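PDB 6RJ1: Mgp-operon protein 3 from Mycoplasma pneumoniae, which probably acts as a membrane-bound extracellular adhesin that takes part in attachment of this human pathogen to host cells. Local coordinates for residues W493-L498 and L533-Y538; E703-A707 and V723-N727. All blocks are in the same frame, centred on the assembly; numbering follows the deposited sequence.

Interaction 1 (W493-L498 and L533-Y538); sequences WAKTEL and LTQPAY
Ala-494 and Thr-534 join the two backbones directly: Thr-534 N gives its proton to Ala-494 O at 2.9 Å, almost straight, while the CA atoms of Ala-494 and Pro-536 come within 4.0 Å. The loop entering strand 538-546 thus packs on the turn between strands 487-492 and 496-498, where Thr-496 N bonds to Trp-493 O. The methyl of Ala-494 sits between the CB atoms of Leu-533 and Pro-536. On one flank the edge of Tyr-538 stands over a face of Trp-493 in a T-shaped pair, centroids of the Tyr-538 ring and the Trp-493 six-membered ring 4.9 Å apart and planes at 66°; Tyr-538 CD2 lies 3.5 Å above the indole, offset toward its rim. Leu-498 points back at Tyr-538 and sets CD1 against its CZ at 3.7 Å. With OG1 of Thr-534 anti to its own nitrogen (chi1 -171°), the CG2 methyl lies against the carbonyl oxygens of Ala-494 and Thr-496, and OG1 reaches Glu-510 and a water bonded to Leu-498 N. A second water bridges Ala-494 N and Pro-536 O. A third sits in the plane of the tyrosine ring, 2.9 Å from Tyr-538 OH, near the carbonyls of Thr-496 and Gln-535. With one direct backbone bond across a buried contact, these waters serve main-chain groups and hydroxyls that do not meet directly; the ring pair and Ala-494 supply apolar packing.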
loop_
_atom_site.group_PDB
_atom_site.type_symbol
_atom_site.label_atom_id
_atom_site.label_comp_id
_atom_site.label_asym_id
_atom_site.label_seq_id
_atom_site.Cartn_x
_atom_site.Cartn_y
_atom_site.Cartn_z
ATOM N N TRP A 493 -11.225 4.335 5.542
ATOM C CA TRP A 493 -10.619 4.975 4.371
ATOM C C TRP A 493 -11.696 5.284 3.311
ATOM O O TRP A 493 -11.613 6.317 2.639
ATOM C CB TRP A 493 -9.503 4.118 3.770
ATOM C CG TRP A 493 -8.166 4.311 4.420
ATOM C CD1 TRP A 493 -7.411 3.357 5.035
ATOM C CD2 TRP A 493 -7.419 5.535 4.508
ATOM N NE1 TRP A 493 -6.238 3.902 5.494
ATOM C CE2 TRP A 493 -6.213 5.239 5.182
ATOM C CE3 TRP A 493 -7.645 6.856 4.063
ATOM C CZ2 TRP A 493 -5.249 6.220 5.454
ATOM C CZ3 TRP A 493 -6.683 7.822 4.316
ATOM C CH2 TRP A 493 -5.507 7.508 5.015
ATOM N N ALA A 494 -12.727 4.408 3.211
ATOM C CA ALA A 494 -13.869 4.542 2.301
ATOM C C ALA A 494 -14.712 5.776 2.623
ATOM O O ALA A 494 -15.492 6.217 1.779
ATOM C CB ALA A 494 -14.732 3.286 2.348
ATOM N N LYS A 495 -14.573 6.313 3.846
ATOM C CA LYS A 495 -15.271 7.519 4.306
ATOM C C LYS A 495 -14.302 8.728 4.339
ATOM O O LYS A 495 -14.673 9.799 4.821
ATOM C CB LYS A 495 -15.931 7.285 5.670
ATOM C CG LYS A 495 -17.237 6.513 5.590
ATOM C CD LYS A 495 -17.741 6.055 6.954
ATOM C CE LYS A 495 -18.545 7.103 7.686
ATOM N NZ LYS A 495 -19.327 6.520 8.814
ATOM N N THR A 496 -13.061 8.546 3.813
ATOM C CA THR A 496 -12.056 9.604 3.717
ATOM C C THR A 496 -11.804 9.902 2.244
ATOM O O THR A 496 -11.083 9.164 1.563
ATOM C CB THR A 496 -10.777 9.274 4.503
ATOM O OG1 THR A 496 -11.117 8.844 5.818
ATOM C CG2 THR A 496 -9.835 10.462 4.592
ATOM N N GLU A 497 -12.441 10.972 1.750
ATOM C CA GLU A 497 -12.332 11.444 0.380
ATOM C C GLU A 497 -11.020 12.215 0.239
ATOM O O GLU A 497 -10.753 13.150 0.997
ATOM C CB GLU A 497 -13.544 12.315 0.018
ATOM C CG GLU A 497 -13.709 12.618 -1.464
ATOM C CD GLU A 497 -14.707 13.731 -1.731
ATOM O OE1 GLU A 497 -14.340 14.918 -1.563
ATOM O OE2 GLU A 497 -15.863 13.414 -2.096
ATOM N N LEU A 498 -10.182 11.781 -0.700
ATOM C CA LEU A 498 -8.888 12.401 -0.956
ATOM C C LEU A 498 -8.920 13.137 -2.285
ATOM O O LEU A 498 -9.795 12.886 -3.121
ATOM C CB LEU A 498 -7.764 11.338 -0.970
ATOM C CG LEU A 498 -7.587 10.478 0.293
ATOM C CD1 LEU A 498 -6.504 9.468 0.114
ATOM C CD2 LEU A 498 -7.273 11.316 1.523
ATOM N N LEU A 533 -19.633 5.474 -1.254
ATOM C CA LEU A 533 -18.354 5.465 -0.558
ATOM C C LEU A 533 -17.195 5.642 -1.550
ATOM O O LEU A 533 -17.405 5.551 -2.764
ATOM C CB LEU A 533 -18.216 4.202 0.306
ATOM C CG LEU A 533 -19.286 4.033 1.412
ATOM C CD1 LEU A 533 -19.372 2.609 1.874
ATOM C CD2 LEU A 533 -19.056 4.972 2.599
ATOM N N THR A 534 -15.997 5.975 -1.050
ATOM C CA THR A 534 -14.844 6.221 -1.908
ATOM C C THR A 534 -13.823 5.066 -1.764
ATOM O O THR A 534 -14.193 3.978 -1.293
ATOM C CB THR A 534 -14.291 7.656 -1.674
ATOM O OG1 THR A 534 -13.307 7.961 -2.664
ATOM C CG2 THR A 534 -13.724 7.885 -0.258
ATOM N N GLN A 535 -12.560 5.295 -2.214
ATOM C CA GLN A 535 -11.472 4.322 -2.177
ATOM C C GLN A 535 -11.325 3.711 -0.767
ATOM O O GLN A 535 -11.162 4.445 0.207
ATOM C CB GLN A 535 -10.156 4.925 -2.742
ATOM C CG GLN A 535 -8.915 4.018 -2.698
ATOM C CD GLN A 535 -9.022 2.715 -3.433
ATOM O OE1 GLN A 535 -9.645 2.609 -4.499
ATOM N NE2 GLN A 535 -8.386 1.693 -2.888
ATOM N N PRO A 536 -11.476 2.369 -0.650
ATOM C CA PRO A 536 -11.467 1.740 0.675
ATOM C C PRO A 536 -10.116 1.337 1.268
ATOM O O PRO A 536 -10.032 1.176 2.475
ATOM C CB PRO A 536 -12.298 0.485 0.432
ATOM C CG PRO A 536 -11.889 0.079 -0.944
ATOM C CD PRO A 536 -11.770 1.373 -1.702
ATOM N N ALA A 537 -9.112 1.048 0.438
ATOM C CA ALA A 537 -7.855 0.518 0.942
ATOM C C ALA A 537 -6.607 1.167 0.391
ATOM O O ALA A 537 -6.589 1.668 -0.738
ATOM C CB ALA A 537 -7.806 -0.985 0.715
ATOM N N TYR A 538 -5.549 1.136 1.220
ATOM C CA TYR A 538 -4.236 1.677 0.903
ATOM C C TYR A 538 -3.123 0.797 1.460
ATOM O O TYR A 538 -3.308 0.137 2.484
ATOM C CB TYR A 538 -4.108 3.123 1.442
ATOM C CG TYR A 538 -5.059 4.101 0.779
ATOM C CD1 TYR A 538 -4.743 4.691 -0.441
ATOM C CD2 TYR A 538 -6.304 4.389 1.343
ATOM C CE1 TYR A 538 -5.637 5.547 -1.082
ATOM C CE2 TYR A 538 -7.206 5.239 0.710
ATOM C CZ TYR A 538 -6.864 5.826 -0.496
ATOM O OH TYR A 538 -7.761 6.668 -1.109
HETATM O O HOH W 1 -12.230 1.627 3.991
HETATM O O HOH W 2 -10.424 7.091 -0.038
HETATM O O HOH W 3 -10.697 9.216 -2.023
#

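Interaction 2 (E703-A707 and V723-N727); sequences ELKSA and VKWTN
Glu-703 OE2 is held from two sources: a water 2.8 Å from Glu-703 OE2, which donates to it and accepts from Asn-727 N, and the backbone Thr-726 N, whose bond to Glu-703 OE2 is weak at 3.3 Å. The other carboxylate oxygen, OE1, bonds to Asn-700 N and takes a proton from a second water, itself in a weak bond with Asn-727 ND2. The side chain, extended beyond CG, thus reaches from the helix to the loop that follows the start of strand 723-732, and its charge would probably be eased by these N-H groups and waters. The main-chain carbonyl of the same Glu-703 takes the indole N-H: Trp-725 NE1 lies 3.2 Å from Glu-703 O, well above the carbonyl plane (69° out of it). Ala-707 N also makes a weak helical bond to that oxygen, so the indole adds a second donor to an ordinary helix carbonyl. A chi2 near 0° turns CD1 and NE1 of Trp-725 along the glutamate, with CD1 3.8 Å from Glu-703 CB, while Ala-707 CB meets the ring's edge at CZ2. Val-723 CG1 fills in beside Ala-707 CB at 4.1 Å and touches Ser-706 CB. The axes of 703-707 and 723-725 approach to 8.0 Å and run roughly antiparallel (155°). Helix 701-712 is part of the connection between antiparallel neighbours 693-699 and 723-732, and through Leu-704 and Ala-707 it also packs on strands 464-468 and 477-482 of a second sheet: a helix-containing strand connection wedged between two sheets.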
loop_
_atom_site.group_PDB
_atom_site.type_symbol
_atom_site.label_atom_id
_atom_site.label_comp_id
_atom_site.label_asym_id
_atom_site.label_seq_id
_atom_site.Cartn_x
_atom_site.Cartn_y
_atom_site.Cartn_z
ATOM N N GLU A 703 -8.337 18.924 9.643
ATOM C CA GLU A 703 -8.602 17.784 8.764
ATOM C C GLU A 703 -8.501 16.487 9.575
ATOM O O GLU A 703 -9.301 15.571 9.377
ATOM C CB GLU A 703 -7.636 17.761 7.567
ATOM C CG GLU A 703 -7.904 18.841 6.530
ATOM C CD GLU A 703 -6.887 18.931 5.406
ATOM O OE1 GLU A 703 -5.682 19.099 5.705
ATOM O OE2 GLU A 703 -7.298 18.853 4.225
ATOM N N LEU A 704 -7.545 16.435 10.516
ATOM C CA LEU A 704 -7.353 15.301 11.417
ATOM C C LEU A 704 -8.492 15.218 12.426
ATOM O O LEU A 704 -8.945 14.119 12.732
ATOM C CB LEU A 704 -6.004 15.397 12.148
ATOM C CG LEU A 704 -4.758 15.038 11.336
ATOM C CD1 LEU A 704 -3.502 15.459 12.059
ATOM C CD2 LEU A 704 -4.706 13.553 10.996
ATOM N N LYS A 705 -8.979 16.382 12.913
ATOM C CA LYS A 705 -10.082 16.480 13.875
ATOM C C LYS A 705 -11.381 15.973 13.262
ATOM O O LYS A 705 -12.177 15.367 13.977
ATOM C CB LYS A 705 -10.249 17.913 14.369
ATOM C CG LYS A 705 -10.985 18.026 15.697
ATOM C CD LYS A 705 -11.083 19.464 16.120
ATOM C CE LYS A 705 -11.962 19.618 17.338
ATOM N NZ LYS A 705 -11.833 20.964 17.972
ATOM N N SER A 706 -11.581 16.194 11.939
ATOM C CA SER A 706 -12.752 15.724 11.209
ATOM C C SER A 706 -12.760 14.207 11.134
ATOM O O SER A 706 -13.824 13.608 11.252
ATOM C CB SER A 706 -12.793 16.327 9.813
ATOM O OG SER A 706 -13.001 17.726 9.910
ATOM N N ALA A 707 -11.568 13.588 10.983
ATOM C CA ALA A 707 -11.399 12.140 10.929
ATOM C C ALA A 707 -11.704 11.508 12.290
ATOM O O ALA A 707 -12.314 10.439 12.330
ATOM C CB ALA A 707 -9.991 11.790 10.477
ATOM N N VAL A 723 -14.927 12.550 5.215
ATOM C CA VAL A 723 -13.805 13.365 5.689
ATOM C C VAL A 723 -13.160 13.872 4.396
ATOM O O VAL A 723 -12.974 13.088 3.460
ATOM C CB VAL A 723 -12.780 12.537 6.528
ATOM C CG1 VAL A 723 -11.726 13.434 7.169
ATOM C CG2 VAL A 723 -13.466 11.691 7.584
ATOM N N LYS A 724 -12.848 15.162 4.322
ATOM C CA LYS A 724 -12.237 15.727 3.121
ATOM C C LYS A 724 -10.817 16.244 3.353
ATOM O O LYS A 724 -10.622 17.240 4.058
ATOM C CB LYS A 724 -13.135 16.808 2.486
ATOM C CG LYS A 724 -14.302 16.254 1.678
ATOM C CD LYS A 724 -14.992 17.360 0.887
ATOM C CE LYS A 724 -16.314 16.914 0.309
ATOM N NZ LYS A 724 -16.999 18.019 -0.411
ATOM N N TRP A 725 -9.829 15.552 2.757
ATOM C CA TRP A 725 -8.412 15.920 2.792
ATOM C C TRP A 725 -8.112 16.427 1.380
ATOM O O TRP A 725 -7.947 15.635 0.449
ATOM C CB TRP A 725 -7.523 14.711 3.181
ATOM C CG TRP A 725 -7.695 14.194 4.591
ATOM C CD1 TRP A 725 -8.522 14.688 5.562
ATOM C CD2 TRP A 725 -6.985 13.097 5.189
ATOM N NE1 TRP A 725 -8.386 13.954 6.719
ATOM C CE2 TRP A 725 -7.447 12.974 6.521
ATOM C CE3 TRP A 725 -6.002 12.200 4.727
ATOM C CZ2 TRP A 725 -6.963 11.989 7.392
ATOM C CZ3 TRP A 725 -5.535 11.221 5.584
ATOM C CH2 TRP A 725 -6.001 11.130 6.905
ATOM N N THR A 726 -8.155 17.750 1.204
ATOM C CA THR A 726 -7.996 18.393 -0.104
ATOM C C THR A 726 -6.534 18.643 -0.527
ATOM O O THR A 726 -6.273 18.812 -1.723
ATOM C CB THR A 726 -8.826 19.677 -0.166
ATOM O OG1 THR A 726 -8.562 20.451 0.998
ATOM C CG2 THR A 726 -10.322 19.396 -0.269
ATOM N N ASN A 727 -5.587 18.659 0.428
ATOM C CA ASN A 727 -4.181 18.888 0.096
ATOM C C ASN A 727 -3.423 17.573 -0.103
ATOM O O ASN A 727 -2.404 17.303 0.536
ATOM C CB ASN A 727 -3.516 19.825 1.099
ATOM C CG ASN A 727 -4.055 21.215 0.972
ATOM O OD1 ASN A 727 -3.825 21.898 -0.027
ATOM N ND2 ASN A 727 -4.811 21.651 1.961
HETATM O O HOH W 4 -5.248 17.414 3.061
HETATM O O HOH W 5 -3.540 20.147 4.448
#

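In the fold
Interactions 1 and 2 lie in series along the chain, with centres about 12 Å apart, and meet through parallel neighbouring strands 496-498 and 723-732 of one mixed sheet. Val-723 joins the two strands: its N lies 2.8 Å from Lys-495 O and its O 2.8 Å from Glu-497 N, both probable hydrogen bonds. Trp-725 does so too, by its backbone bond with Glu-497. Leu-498 CD2 packs 3.6 Å from Trp-725 CE3, so the leucine that touches Tyr-538 in interaction 1 also touches the tryptophan of interaction 2. Tyr-478 meets the rings of both Trp-493 and Trp-725, so this strand pair and Tyr-478 together link the two contacts.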